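Local coordinates for putative branched-chain amino acid ABC transporter, periplasmic branched-chain amino acid-binding protein (Pseudomonas protegens Pf-5, PDB 4RU0) that probably serves as the periplasmic solute-binding component of an ABC transporter, capturing small ligands such as branched-chain amino acids for uptake, at residues 367-372 and 376-381. Numbering follows the deposited sequence.
Sequences IDDARL and GYLGLM
Leu372 turns its side chain into the loop 376-381 and lies among Tyr377, Leu378 and Met381. Its CG stands beside its own backbone N and anti to the carbonyl carbon (chi1 -74°), which carries both methyls toward the loop. CD2 meets CB of Tyr377 at 3.8 Å and, more loosely, CB of Met381, a selenomethionine. The tyrosine ring leads away from this point, so only the root of that side chain takes part. CD1 of Leu372 lies 3.3 Å from the backbone O of Met381. On the outer side, CB of Leu372 meets CD1 of Leu378 at 4.1 Å. The same methyl of Leu378 is 3.9 Å from OD1 of Asp369, and these two side chains cross at about a right angle. A water donates to Asp369 OD1 and, weakly, to Leu378 O, bridging this exposed edge.

With an alanine here in place of Leu372, both methyls go, which is likely to open a gap between helix and loop and to take from CB of Tyr377 and CB of Met381 the methyl that packs on them from the helix.

The backbone bonds at the helix end fix the turn into the loop. Tyr377 N donates to Leu372 O at 2.7 Å, with an N-H...O angle of 149°. The donor is tilted 22° from the carbonyl plane. Gly376 N also approaches Leu372 O, but that bond is weak and bent. Beyond the contact, Met381 packs on Val332 and Ala335 of helix 325-348, while Tyr377 touches Ile300 of helix 299-309.

Gly376 has positive phi and is the C-prime residue of a Schellman motif, which ends helix 369-375 and leads into the loop before strand 384-385 in this periplasmic binding protein fold.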
loop_
_atom_site.group_PDB
_atom_site.type_symbol
_atom_site.label_atom_id
_atom_site.label_comp_id
_atom_site.label_asym_id
_atom_site.label_seq_id
_atom_site.Cartn_x
_atom_site.Cartn_y
_atom_site.Cartn_z
ATOM N N ILE A 367 5.141 -12.075 -10.648
ATOM C CA ILE A 367 5.804 -10.963 -11.311
ATOM C C ILE A 367 7.316 -11.043 -11.131
ATOM O O ILE A 367 7.821 -10.882 -10.019
ATOM C CB ILE A 367 5.304 -9.620 -10.768
ATOM C CG1 ILE A 367 3.772 -9.552 -10.826
ATOM C CG2 ILE A 367 5.930 -8.476 -11.531
ATOM C CD1 ILE A 367 3.219 -9.604 -12.219
ATOM N N ASP A 368 8.022 -11.295 -12.232
ATOM C CA ASP A 368 9.487 -11.359 -12.251
ATOM C C ASP A 368 10.112 -9.999 -12.512
ATOM O O ASP A 368 9.419 -9.035 -12.823
ATOM C CB ASP A 368 9.975 -12.332 -13.333
ATOM C CG ASP A 368 9.814 -13.780 -12.936
ATOM O OD1 ASP A 368 9.882 -14.074 -11.724
ATOM O OD2 ASP A 368 9.626 -14.623 -13.836
ATOM N N ASP A 369 11.434 -9.933 -12.408
ATOM C CA ASP A 369 12.161 -8.752 -12.854
ATOM C C ASP A 369 12.073 -8.631 -14.373
ATOM O O ASP A 369 11.988 -7.525 -14.914
ATOM C CB ASP A 369 13.619 -8.808 -12.409
ATOM C CG ASP A 369 13.803 -8.369 -10.977
ATOM O OD1 ASP A 369 13.057 -7.472 -10.532
ATOM O OD2 ASP A 369 14.693 -8.922 -10.299
ATOM N N ALA A 370 12.093 -9.774 -15.053
ATOM C CA ALA A 370 11.917 -9.807 -16.498
ATOM C C ALA A 370 10.566 -9.214 -16.869
ATOM O O ALA A 370 10.457 -8.392 -17.784
ATOM C CB ALA A 370 12.034 -11.230 -17.019
ATOM N N ARG A 371 9.540 -9.633 -16.136
ATOM C CA ARG A 371 8.183 -9.169 -16.366
ATOM C C ARG A 371 8.049 -7.678 -16.054
ATOM O O ARG A 371 7.382 -6.941 -16.779
ATOM C CB ARG A 371 7.209 -9.995 -15.526
ATOM C CG ARG A 371 5.765 -9.569 -15.627
ATOM C CD ARG A 371 5.266 -9.644 -17.053
ATOM N NE ARG A 371 4.103 -8.785 -17.246
ATOM C CZ ARG A 371 3.466 -8.642 -18.399
ATOM N NH1 ARG A 371 3.873 -9.306 -19.471
ATOM N NH2 ARG A 371 2.419 -7.833 -18.478
ATOM N N LEU A 372 8.693 -7.239 -14.975
ATOM C CA LEU A 372 8.691 -5.828 -14.598
ATOM C C LEU A 372 9.339 -4.969 -15.678
ATOM O O LEU A 372 8.907 -3.842 -15.932
ATOM C CB LEU A 372 9.418 -5.620 -13.263
ATOM C CG LEU A 372 8.725 -6.064 -11.971
ATOM C CD1 LEU A 372 9.702 -6.018 -10.804
ATOM C CD2 LEU A 372 7.502 -5.201 -11.676
ATOM N N GLY A 376 7.627 -2.096 -17.710
ATOM C CA GLY A 376 8.374 -0.905 -17.351
ATOM C C GLY A 376 8.188 -0.465 -15.913
ATOM O O GLY A 376 8.215 0.732 -15.619
ATOM N N TYR A 377 8.011 -1.428 -15.014
ATOM C CA TYR A 377 7.829 -1.127 -13.596
ATOM C C TYR A 377 9.028 -1.552 -12.753
ATOM O O TYR A 377 8.879 -1.837 -11.564
ATOM C CB TYR A 377 6.569 -1.813 -13.061
ATOM C CG TYR A 377 5.278 -1.080 -13.349
ATOM C CD1 TYR A 377 4.673 -0.290 -12.377
ATOM C CD2 TYR A 377 4.657 -1.187 -14.588
ATOM C CE1 TYR A 377 3.489 0.378 -12.632
ATOM C CE2 TYR A 377 3.477 -0.524 -14.852
ATOM C CZ TYR A 377 2.897 0.258 -13.873
ATOM O OH TYR A 377 1.720 0.920 -14.134
ATOM N N LEU A 378 10.211 -1.582 -13.359
ATOM C CA LEU A 378 11.391 -2.136 -12.694
ATOM C C LEU A 378 11.747 -1.423 -11.387
ATOM O O LEU A 378 11.893 -2.066 -10.343
ATOM C CB LEU A 378 12.590 -2.113 -13.637
ATOM C CG LEU A 378 13.759 -2.977 -13.163
ATOM C CD1 LEU A 378 13.287 -4.393 -12.857
ATOM C CD2 LEU A 378 14.873 -2.990 -14.194
ATOM N N GLY A 379 11.876 -0.101 -11.426
ATOM C CA GLY A 379 12.186 0.633 -10.209
ATOM C C GLY A 379 10.970 1.025 -9.381
ATOM O O GLY A 379 11.104 1.476 -8.238
ATOM N N LEU A 380 9.781 0.847 -9.955
ATOM C CA LEU A 380 8.555 1.378 -9.368
ATOM C C LEU A 380 7.818 0.359 -8.499
ATOM O O LEU A 380 7.269 0.703 -7.451
ATOM C CB LEU A 380 7.632 1.883 -10.480
ATOM C CG LEU A 380 6.368 2.636 -10.073
ATOM C CD1 LEU A 380 6.687 3.736 -9.071
ATOM C CD2 LEU A 380 5.699 3.217 -11.308
HETATM N N MSE A 381 7.811 -0.893 -8.940
HETATM C CA MSE A 381 7.089 -1.949 -8.242
HETATM C C MSE A 381 8.001 -3.141 -7.980
HETATM O O MSE A 381 8.840 -3.484 -8.810
HETATM C CB MSE A 381 5.869 -2.381 -9.055
HETATM C CG MSE A 381 5.104 -3.563 -8.474
HETATM SE SE MSE A 381 3.765 -4.240 -9.727
HETATM C CE MSE A 381 2.949 -2.535 -10.166
HETATM O O HOH W 1 12.856 -4.979 -8.821
#